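Local coordinates for HutD family protein (Pseudomonas aeruginosa, PDB 1YLL) that is of unknown function but belongs to the HutD family of the cupin clan and may be linked to histidine utilisation, at residues M17-G22 with A47-S52; G24-I29 with G41-I46; R63-L68 with F91-D96; G72-V77 with H100-D105. All blocks are in the same frame, centred on the assembly; numbering follows the deposited sequence.

In the fold
All four contacts lie in one beta fold, the first joining turn to strand. Interactions 1, 2 and 3 belong to one six-stranded sheet: interaction 2 pairs strand 24-31 with 42-49, interaction 1 reaches from the turn after edge strand 17-18 across 24-31 to 42-49, and interaction 3 joins the opposite edge. Interaction 4 lies in a separate four-stranded sheet and meets interaction 3 through apolar side chains, F91 against L75 and I65 against M73. Interactions 2 and 3 are buried and combine backbone bonding with one arginine each, salt-bridged in the first and laid on a ring in the second. Interactions 1 and 4 are partly buried: indole packing, and backbone bonding flanked by two outward arginines.

Interaction 1 of 4, residues M17-G22 with A47-S52; sequences MPWKNG and ADVGES
W19 O is gripped by one hydrogen bond, from G22 N at 2.8 Å, and this bond closes the type I turn that runs from W19 to G22. G22 itself has a positive phi, which glycine adopts without strain. The turn leaves the edge strand 17-18 just as the indole of W19 reaches back over the neighbouring strand 24-31 to the third strand, at A47-V49. With CG anti to the carbonyl carbon (chi1 -60°), the six-membered part of the ring leads. D48 O sits over one face, toward the rim, and lies 3.7 Å from W19 CZ2. The methyl of A47 comes at the edge, A47 CB being 4.1 Å from W19 CZ2. V49 crosses obliquely and brings its CG2 within 3.8 Å of W19 CH2. On the turn side, N21 OD1 lies in the indole plane at the edge, and it also accepts a hydrogen bond from A23 N. The rotation of the ring is fixed further by W19 NE1, which bonds T26 OG1 on the strand being bridged, while D48 turns its carboxylate to a salt bridge with R109. A broad, flat tryptophan suits this place because it spans a whole strand, and small A47 lets it settle close. The contact is thus mostly van der Waals, indole against A47 and V49 with a backbone carbonyl over one face, while the polar bond orienting the ring goes to the strand between.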
# COMPACT_ATOMS: atom_id res chain seq x y z
N MSE D 17 -33.20 2.80 12.63
CA MSE D 17 -34.59 3.13 12.58
C MSE D 17 -35.48 1.90 12.80
O MSE D 17 -35.57 1.00 11.98
CB MSE D 17 -34.93 3.80 11.23
CG MSE D 17 -36.42 4.02 11.03
SE MSE D 17 -37.23 5.46 12.06
CE MSE D 17 -36.91 4.94 13.85
N PRO D 18 -36.15 1.85 13.95
CA PRO D 18 -37.04 0.72 14.26
C PRO D 18 -38.20 0.63 13.26
O PRO D 18 -38.74 1.63 12.82
CB PRO D 18 -37.54 1.05 15.66
CG PRO D 18 -36.42 1.84 16.27
CD PRO D 18 -35.91 2.69 15.15
N TRP D 19 -38.57 -0.58 12.87
CA TRP D 19 -39.70 -0.73 11.96
C TRP D 19 -40.99 -0.45 12.75
O TRP D 19 -41.12 -0.88 13.89
CB TRP D 19 -39.78 -2.14 11.44
CG TRP D 19 -38.60 -2.61 10.68
CD1 TRP D 19 -37.55 -1.86 10.22
CD2 TRP D 19 -38.36 -3.95 10.26
NE1 TRP D 19 -36.67 -2.67 9.53
CE2 TRP D 19 -37.14 -3.95 9.54
CE3 TRP D 19 -39.05 -5.16 10.42
CZ2 TRP D 19 -36.61 -5.12 8.98
CZ3 TRP D 19 -38.52 -6.32 9.87
CH2 TRP D 19 -37.31 -6.29 9.15
N LYS D 20 -41.94 0.24 12.13
CA LYS D 20 -43.20 0.56 12.79
C LYS D 20 -43.99 -0.64 13.32
O LYS D 20 -44.89 -0.49 14.15
CB LYS D 20 -44.07 1.38 11.85
CG LYS D 20 -43.41 2.68 11.42
CD LYS D 20 -44.16 3.38 10.30
CE LYS D 20 -43.27 4.42 9.61
NZ LYS D 20 -42.66 5.39 10.57
N ASN D 21 -43.65 -1.84 12.84
CA ASN D 21 -44.34 -3.06 13.27
C ASN D 21 -43.59 -3.77 14.39
O ASN D 21 -44.04 -4.81 14.89
CB ASN D 21 -44.48 -4.01 12.09
CG ASN D 21 -43.14 -4.36 11.51
OD1 ASN D 21 -42.31 -4.98 12.18
ND2 ASN D 21 -42.91 -3.96 10.27
N GLY D 22 -42.44 -3.24 14.75
CA GLY D 22 -41.65 -3.82 15.83
C GLY D 22 -40.97 -5.15 15.57
O GLY D 22 -40.37 -5.74 16.47
N ALA D 47 -30.21 -4.78 8.26
CA ALA D 47 -31.47 -4.78 9.00
C ALA D 47 -31.43 -5.88 10.05
O ALA D 47 -30.68 -6.85 9.91
CB ALA D 47 -32.66 -4.97 8.07
N ASP D 48 -32.17 -5.65 11.13
CA ASP D 48 -32.31 -6.65 12.18
C ASP D 48 -33.71 -7.14 11.98
O ASP D 48 -34.64 -6.35 11.82
CB ASP D 48 -32.16 -6.02 13.56
CG ASP D 48 -30.73 -5.76 13.92
OD1 ASP D 48 -29.92 -5.64 12.98
OD2 ASP D 48 -30.40 -5.65 15.12
N VAL D 49 -33.89 -8.45 11.95
CA VAL D 49 -35.22 -8.99 11.77
C VAL D 49 -35.38 -9.85 13.00
O VAL D 49 -34.72 -10.87 13.13
CB VAL D 49 -35.30 -9.85 10.51
CG1 VAL D 49 -36.74 -10.28 10.29
CG2 VAL D 49 -34.78 -9.07 9.31
N GLY D 50 -36.26 -9.41 13.89
CA GLY D 50 -36.47 -10.10 15.15
C GLY D 50 -37.61 -11.08 15.17
O GLY D 50 -37.66 -11.94 16.06
N GLU D 51 -38.51 -10.95 14.21
CA GLU D 51 -39.66 -11.83 14.09
C GLU D 51 -40.02 -12.10 12.63
O GLU D 51 -39.78 -11.25 11.77
CB GLU D 51 -40.87 -11.18 14.73
CG GLU D 51 -40.82 -11.04 16.21
CD GLU D 51 -42.12 -10.49 16.74
OE1 GLU D 51 -42.43 -9.32 16.42
OE2 GLU D 51 -42.83 -11.23 17.45
N SER D 52 -40.60 -13.26 12.36
CA SER D 52 -41.06 -13.59 11.02
C SER D 52 -42.20 -12.63 10.71
O SER D 52 -42.98 -12.27 11.60
CB SER D 52 -41.58 -15.03 10.95
OG SER D 52 -40.55 -15.95 11.26

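Interaction 2 of 4, residues G24-I29 with G41-I46; sequences GSTEEI and GWRLSI
Strands 24-31 and 42-49 form a beta hairpin, and their antiparallel pairing lies inside the six-stranded sheet of this cupin-clan fold. E27 and I46 are the hydrogen-bonded pair and satisfy each other twice: E27 N gives to I46 O at 2.7 Å, nearly along the C=O axis, and I46 N returns the bond to E27 O at 2.9 Å. Two residues on, I29 N finds L44 O at 2.8 Å, in the carbonyl plane. Between them E28 and S45 make a non-hydrogen-bonded pair; their side chains share a face with R43. R43 is buried, and its extended chain, CG anti to the backbone N, carries NE to E28 OE2 at 2.8 Å in a salt bridge. The oxygen lies in the guanidinium plane, yet the nitrogen stands above the carboxylate plane, because the two groups are turned 87° apart. E28 OE1 has a second positive partner in R31, so two arginines probably stabilise the charged carboxylate. S45 OG bonds a water at 3.0 Å, which reaches T26 OG1 only weakly; that hydroxyl is chiefly taken by W19. Apolar packing fills the other face, where the end of I29 touches L44 and I46; branched chains suit this layer between sheets, I29 and I46 facing F145 and L44 facing L143. T26 is turned to place its methyl carbon CG2 just 3.1 Å from R43 NH1, a tight fit.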
# COMPACT_ATOMS: atom_id res chain seq x y z
N GLY D 24 -38.48 -5.49 13.66
CA GLY D 24 -37.08 -5.27 13.32
C GLY D 24 -36.63 -3.82 13.22
O GLY D 24 -37.32 -2.90 13.66
N SER D 25 -35.46 -3.60 12.64
CA SER D 25 -34.97 -2.23 12.51
C SER D 25 -34.01 -2.19 11.35
O SER D 25 -33.50 -3.22 10.91
CB SER D 25 -34.26 -1.79 13.79
OG SER D 25 -33.18 -2.66 14.08
N THR D 26 -33.75 -1.00 10.84
CA THR D 26 -32.84 -0.88 9.74
C THR D 26 -31.79 0.16 10.00
O THR D 26 -32.09 1.23 10.52
CB THR D 26 -33.58 -0.51 8.46
OG1 THR D 26 -34.47 -1.58 8.13
CG2 THR D 26 -32.58 -0.34 7.31
N GLU D 27 -30.55 -0.18 9.65
CA GLU D 27 -29.43 0.75 9.77
C GLU D 27 -28.96 1.11 8.34
O GLU D 27 -28.36 0.27 7.67
CB GLU D 27 -28.27 0.13 10.55
CG GLU D 27 -28.56 -0.10 12.03
CD GLU D 27 -27.34 -0.59 12.81
OE1 GLU D 27 -26.36 -1.06 12.19
OE2 GLU D 27 -27.38 -0.53 14.06
N GLU D 28 -29.24 2.32 7.88
CA GLU D 28 -28.83 2.72 6.54
C GLU D 28 -27.37 3.05 6.51
O GLU D 28 -26.88 3.89 7.28
CB GLU D 28 -29.64 3.93 6.04
CG GLU D 28 -29.20 4.40 4.62
CD GLU D 28 -30.18 5.39 3.98
OE1 GLU D 28 -29.72 6.36 3.36
OE2 GLU D 28 -31.40 5.19 4.08
N ILE D 29 -26.65 2.38 5.62
CA ILE D 29 -25.22 2.62 5.48
C ILE D 29 -24.97 3.79 4.56
O ILE D 29 -24.19 4.70 4.89
CB ILE D 29 -24.53 1.35 4.90
CG1 ILE D 29 -24.70 0.19 5.90
CG2 ILE D 29 -23.05 1.63 4.62
CD1 ILE D 29 -24.19 -1.13 5.36
N GLY D 41 -31.66 6.37 -5.56
CA GLY D 41 -31.31 5.57 -6.72
C GLY D 41 -30.81 4.20 -6.25
O GLY D 41 -31.08 3.17 -6.85
N TRP D 42 -30.05 4.20 -5.16
CA TRP D 42 -29.61 2.95 -4.56
C TRP D 42 -29.43 3.23 -3.08
O TRP D 42 -29.20 4.37 -2.66
CB TRP D 42 -28.32 2.38 -5.20
CG TRP D 42 -27.14 3.29 -5.20
CD1 TRP D 42 -26.64 3.97 -6.28
CD2 TRP D 42 -26.28 3.60 -4.10
NE1 TRP D 42 -25.53 4.68 -5.92
CE2 TRP D 42 -25.29 4.49 -4.58
CE3 TRP D 42 -26.26 3.22 -2.75
CZ2 TRP D 42 -24.28 5.02 -3.76
CZ3 TRP D 42 -25.25 3.74 -1.93
CH2 TRP D 42 -24.28 4.63 -2.44
N ARG D 43 -29.60 2.18 -2.29
CA ARG D 43 -29.46 2.28 -0.86
C ARG D 43 -28.87 0.97 -0.33
O ARG D 43 -29.28 -0.12 -0.76
CB ARG D 43 -30.83 2.48 -0.22
CG ARG D 43 -30.83 2.55 1.27
CD ARG D 43 -32.20 3.02 1.72
NE ARG D 43 -32.46 2.82 3.14
CZ ARG D 43 -32.92 1.69 3.68
NH1 ARG D 43 -33.14 1.63 4.99
NH2 ARG D 43 -33.15 0.63 2.94
N LEU D 44 -27.93 1.09 0.59
CA LEU D 44 -27.28 -0.08 1.20
C LEU D 44 -27.63 -0.02 2.68
O LEU D 44 -27.56 1.05 3.30
CB LEU D 44 -25.76 0.04 1.03
CG LEU D 44 -24.81 -1.03 0.48
CD1 LEU D 44 -23.64 -1.21 1.47
CD2 LEU D 44 -25.52 -2.35 0.15
N SER D 45 -27.97 -1.15 3.27
CA SER D 45 -28.33 -1.12 4.68
C SER D 45 -28.17 -2.48 5.34
O SER D 45 -28.00 -3.50 4.65
CB SER D 45 -29.80 -0.71 4.82
OG SER D 45 -30.65 -1.65 4.12
N ILE D 46 -28.22 -2.46 6.67
CA ILE D 46 -28.18 -3.69 7.47
C ILE D 46 -29.50 -3.67 8.22
O ILE D 46 -29.89 -2.64 8.75
CB ILE D 46 -27.09 -3.66 8.53
CG1 ILE D 46 -25.72 -3.72 7.89
CG2 ILE D 46 -27.28 -4.85 9.48
CD1 ILE D 46 -24.70 -3.25 8.93
O HOH W 1 -33.44 -2.45 5.03

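Interaction 3 of 4, residues R63-L68 with F91-D96; sequences RIISVL and FAFSGD
The six-stranded sheet ends at strand 91-94, which pairs antiparallel with strand 62-69. Two hydrogen-bonded pairs flank a non-hydrogen-bonded one. R63 and F93 exchange bonds, R63 N to F93 O and F93 N to R63 O, each 2.9 Å; I65 and F91 do the same, I65 N reaching F91 O at 2.8 Å. F93 N stands above the plane of the R63 carbonyl. On the face carrying these four residues, R63 lies alongside F93 and points the same way. F93 takes the crowded position between its backbone N and carbonyl carbon (chi1 66°), which turns the ring to the arginine. R63 CB then rests over the ring face, 4.0 Å from its centroid, a CH-pi contact. A bend at chi3 (58°) keeps the rest of the chain near the ring, with R63 NE 3.5 Å from F93 CZ, although guanidinium and ring are tilted by 40°. Arginine fits because its aliphatic part covers the ring while NH2 goes on to N112 OD1. I65 CG2 fills the edge, 3.7 Å from F93 CE2. On the opposite face I64 and small A92 pack against L177 of a second subunit. At the end of the strand, S94 OG accepts from D96 N in an ST turn. Such paired strands, aromatic on the face toward strand 73-77, are consistent with the facing antiparallel sheets of a cupin-type beta barrel.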
# COMPACT_ATOMS: atom_id res chain seq x y z
N ARG D 63 -34.07 -5.76 -5.46
CA ARG D 63 -33.46 -5.98 -4.15
C ARG D 63 -32.54 -7.19 -4.19
O ARG D 63 -32.78 -8.16 -4.91
CB ARG D 63 -34.54 -6.23 -3.08
CG ARG D 63 -35.53 -5.07 -2.87
CD ARG D 63 -36.35 -5.26 -1.58
NE ARG D 63 -35.49 -5.38 -0.40
CZ ARG D 63 -35.94 -5.39 0.86
NH1 ARG D 63 -37.24 -5.30 1.09
NH2 ARG D 63 -35.09 -5.49 1.89
N ILE D 64 -31.46 -7.11 -3.41
CA ILE D 64 -30.59 -8.28 -3.25
C ILE D 64 -30.35 -8.29 -1.73
O ILE D 64 -29.85 -7.32 -1.16
CB ILE D 64 -29.24 -8.14 -3.95
CG1 ILE D 64 -29.45 -7.82 -5.44
CG2 ILE D 64 -28.47 -9.46 -3.81
CD1 ILE D 64 -28.12 -7.89 -6.24
N ILE D 65 -30.70 -9.40 -1.08
CA ILE D 65 -30.54 -9.48 0.36
C ILE D 65 -29.63 -10.65 0.71
O ILE D 65 -29.60 -11.65 -0.01
CB ILE D 65 -31.93 -9.71 1.02
CG1 ILE D 65 -31.82 -9.62 2.54
CG2 ILE D 65 -32.50 -11.06 0.58
CD1 ILE D 65 -33.14 -9.25 3.15
N SER D 66 -28.87 -10.49 1.78
CA SER D 66 -27.98 -11.54 2.27
C SER D 66 -28.06 -11.64 3.79
O SER D 66 -28.04 -10.63 4.47
CB SER D 66 -26.50 -11.25 1.94
OG SER D 66 -26.23 -11.16 0.56
N VAL D 67 -28.19 -12.85 4.33
CA VAL D 67 -28.15 -12.98 5.77
C VAL D 67 -26.69 -12.75 6.23
O VAL D 67 -25.76 -13.18 5.54
CB VAL D 67 -28.55 -14.40 6.23
CG1 VAL D 67 -28.16 -14.61 7.72
CG2 VAL D 67 -30.06 -14.59 6.04
N LEU D 68 -26.51 -12.06 7.35
CA LEU D 68 -25.17 -11.81 7.91
C LEU D 68 -24.90 -12.64 9.17
O LEU D 68 -23.87 -13.30 9.29
CB LEU D 68 -25.02 -10.37 8.35
CG LEU D 68 -24.94 -9.29 7.29
CD1 LEU D 68 -24.74 -7.98 8.00
CD2 LEU D 68 -23.77 -9.60 6.32
N PHE D 91 -29.58 -13.27 -2.34
CA PHE D 91 -30.85 -13.63 -2.95
C PHE D 91 -31.50 -12.36 -3.54
O PHE D 91 -31.70 -11.37 -2.85
CB PHE D 91 -31.73 -14.24 -1.87
CG PHE D 91 -33.08 -14.68 -2.35
CD1 PHE D 91 -33.24 -15.88 -3.01
CD2 PHE D 91 -34.20 -13.88 -2.12
CE1 PHE D 91 -34.52 -16.29 -3.45
CE2 PHE D 91 -35.46 -14.28 -2.55
CZ PHE D 91 -35.61 -15.49 -3.21
N ALA D 92 -31.83 -12.42 -4.82
CA ALA D 92 -32.43 -11.27 -5.49
C ALA D 92 -33.94 -11.44 -5.66
O ALA D 92 -34.41 -12.55 -5.95
CB ALA D 92 -31.79 -11.07 -6.90
N PHE D 93 -34.66 -10.35 -5.46
CA PHE D 93 -36.12 -10.35 -5.65
C PHE D 93 -36.59 -8.95 -5.93
O PHE D 93 -35.88 -7.96 -5.68
CB PHE D 93 -36.84 -10.98 -4.42
CG PHE D 93 -36.71 -10.19 -3.15
CD1 PHE D 93 -37.72 -9.31 -2.72
CD2 PHE D 93 -35.56 -10.33 -2.35
CE1 PHE D 93 -37.59 -8.59 -1.51
CE2 PHE D 93 -35.43 -9.63 -1.16
CZ PHE D 93 -36.43 -8.75 -0.73
N SER D 94 -37.77 -8.85 -6.53
CA SER D 94 -38.33 -7.57 -6.85
C SER D 94 -39.02 -6.90 -5.68
O SER D 94 -39.70 -7.56 -4.89
CB SER D 94 -39.33 -7.75 -8.00
OG SER D 94 -40.04 -6.56 -8.22
N GLY D 95 -38.85 -5.58 -5.58
CA GLY D 95 -39.51 -4.79 -4.56
C GLY D 95 -41.00 -4.72 -4.84
O GLY D 95 -41.77 -4.23 -4.00
N ASP D 96 -41.42 -5.16 -6.02
CA ASP D 96 -42.84 -5.18 -6.38
C ASP D 96 -43.51 -6.48 -5.93
O ASP D 96 -44.75 -6.61 -5.95
CB ASP D 96 -43.05 -5.06 -7.90
CG ASP D 96 -42.70 -3.70 -8.43
OD1 ASP D 96 -43.09 -2.68 -7.84
OD2 ASP D 96 -42.04 -3.63 -9.49

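Interaction 4 of 4, residues G72-V77 with H100-D105; sequences GMRLRV and HCTLLD
R76 lays its guanidinium over H100 CB, which lies 3.7 Å from R76 NH2. Guanidinium and imidazole are only 8° from parallel, though offset, and their charges, should the histidine be protonated, would disfavour each other. On the same face R74, bent at chi3 (78°), lies alongside T102, its NH2 3.7 Å from T102 CG2, while NE reaches a salt bridge to E81. Long arginines suit this face, for they cover neighbours and still carry charge outward. T102 OG1 bonds a water at 2.7 Å that also lies by R74 O. Beneath, R74 with T102 and R76 with H100 are hydrogen-bonded pairs; T102 N meets R74 O at 2.9 Å, almost straight. The other face is apolar: L75 CD2 touches C101 CB at 3.6 Å, and C101 SG sits 4.0 Å from the SE of M73, a selenomethionine here. At the end L104 N bonds G72 O from above its plane, and G72, whose backbone angles call for glycine, packs beside L104 CG and CD1. Polar outside and apolar toward I65 and F91, these strands form an antiparallel pair of the smaller sheet, consistent with the facing sheets of a cupin-type beta barrel.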
# COMPACT_ATOMS: atom_id res chain seq x y z
N GLY D 72 -30.69 -17.96 9.92
CA GLY D 72 -31.11 -17.86 8.54
C GLY D 72 -32.59 -17.59 8.41
O GLY D 72 -33.31 -17.42 9.41
N MSE D 73 -33.06 -17.58 7.17
CA MSE D 73 -34.45 -17.26 6.88
C MSE D 73 -34.90 -17.93 5.59
O MSE D 73 -34.11 -18.46 4.82
CB MSE D 73 -34.61 -15.74 6.70
CG MSE D 73 -33.81 -15.20 5.55
SE MSE D 73 -34.00 -13.25 5.28
CE MSE D 73 -32.78 -13.07 3.80
N ARG D 74 -36.20 -17.93 5.38
CA ARG D 74 -36.77 -18.48 4.16
C ARG D 74 -37.71 -17.39 3.68
O ARG D 74 -38.56 -16.92 4.44
CB ARG D 74 -37.59 -19.76 4.45
CG ARG D 74 -38.38 -20.23 3.22
CD ARG D 74 -39.25 -21.46 3.50
NE ARG D 74 -40.51 -21.16 4.21
CZ ARG D 74 -40.81 -21.61 5.43
NH1 ARG D 74 -39.96 -22.39 6.09
NH2 ARG D 74 -41.98 -21.30 5.99
N LEU D 75 -37.56 -16.95 2.43
CA LEU D 75 -38.43 -15.93 1.89
C LEU D 75 -39.49 -16.53 0.98
O LEU D 75 -39.16 -17.32 0.08
CB LEU D 75 -37.62 -14.88 1.07
CG LEU D 75 -36.69 -14.02 1.92
CD1 LEU D 75 -35.91 -13.07 1.01
CD2 LEU D 75 -37.50 -13.23 2.97
N ARG D 76 -40.75 -16.18 1.21
CA ARG D 76 -41.81 -16.65 0.32
C ARG D 76 -42.07 -15.43 -0.58
O ARG D 76 -42.49 -14.38 -0.10
CB ARG D 76 -43.08 -17.00 1.10
CG ARG D 76 -44.10 -17.74 0.26
CD ARG D 76 -45.31 -18.06 1.11
NE ARG D 76 -46.06 -16.85 1.40
CZ ARG D 76 -46.62 -16.56 2.57
NH1 ARG D 76 -46.52 -17.41 3.59
NH2 ARG D 76 -47.27 -15.41 2.73
N VAL D 77 -41.77 -15.56 -1.87
CA VAL D 77 -41.89 -14.46 -2.82
C VAL D 77 -43.01 -14.77 -3.82
O VAL D 77 -42.89 -15.70 -4.61
CB VAL D 77 -40.57 -14.29 -3.58
CG1 VAL D 77 -40.62 -13.01 -4.45
CG2 VAL D 77 -39.39 -14.23 -2.58
N HIS D 100 -42.85 -12.64 2.28
CA HIS D 100 -42.98 -12.97 3.68
C HIS D 100 -41.66 -13.62 4.12
O HIS D 100 -41.13 -14.49 3.42
CB HIS D 100 -44.13 -13.95 3.93
CG HIS D 100 -44.26 -14.35 5.37
ND1 HIS D 100 -43.64 -15.46 5.89
CD2 HIS D 100 -44.89 -13.74 6.41
CE1 HIS D 100 -43.89 -15.53 7.19
NE2 HIS D 100 -44.64 -14.50 7.53
N CYS D 101 -41.14 -13.18 5.26
CA CYS D 101 -39.90 -13.73 5.76
C CYS D 101 -40.19 -14.64 6.95
O CYS D 101 -40.83 -14.22 7.91
CB CYS D 101 -39.00 -12.60 6.23
SG CYS D 101 -37.53 -13.15 7.14
N THR D 102 -39.72 -15.88 6.87
CA THR D 102 -39.86 -16.81 7.99
C THR D 102 -38.45 -17.00 8.56
O THR D 102 -37.54 -17.43 7.85
CB THR D 102 -40.38 -18.18 7.51
OG1 THR D 102 -41.73 -18.02 7.04
CG2 THR D 102 -40.35 -19.19 8.62
N LEU D 103 -38.27 -16.67 9.84
CA LEU D 103 -36.98 -16.86 10.50
C LEU D 103 -36.88 -18.36 10.81
O LEU D 103 -37.84 -18.95 11.35
CB LEU D 103 -36.92 -16.06 11.79
CG LEU D 103 -37.00 -14.54 11.64
CD1 LEU D 103 -36.91 -13.87 13.03
CD2 LEU D 103 -35.87 -14.05 10.71
N LEU D 104 -35.75 -18.95 10.48
CA LEU D 104 -35.56 -20.38 10.71
C LEU D 104 -35.41 -20.69 12.19
O LEU D 104 -36.11 -21.57 12.73
CB LEU D 104 -34.36 -20.89 9.93
CG LEU D 104 -34.50 -20.80 8.40
CD1 LEU D 104 -33.21 -21.38 7.77
CD2 LEU D 104 -35.74 -21.57 7.91
N ASP D 105 -34.52 -19.97 12.86
CA ASP D 105 -34.30 -20.20 14.28
C ASP D 105 -33.80 -18.93 14.97
O ASP D 105 -32.60 -18.77 15.18
CB ASP D 105 -33.29 -21.33 14.47
CG ASP D 105 -33.44 -22.05 15.80
OD1 ASP D 105 -33.97 -21.44 16.76
OD2 ASP D 105 -33.03 -23.24 15.89
O HOH W 2 -33.06 -17.64 12.14
O HOH W 3 -41.42 -17.73 4.33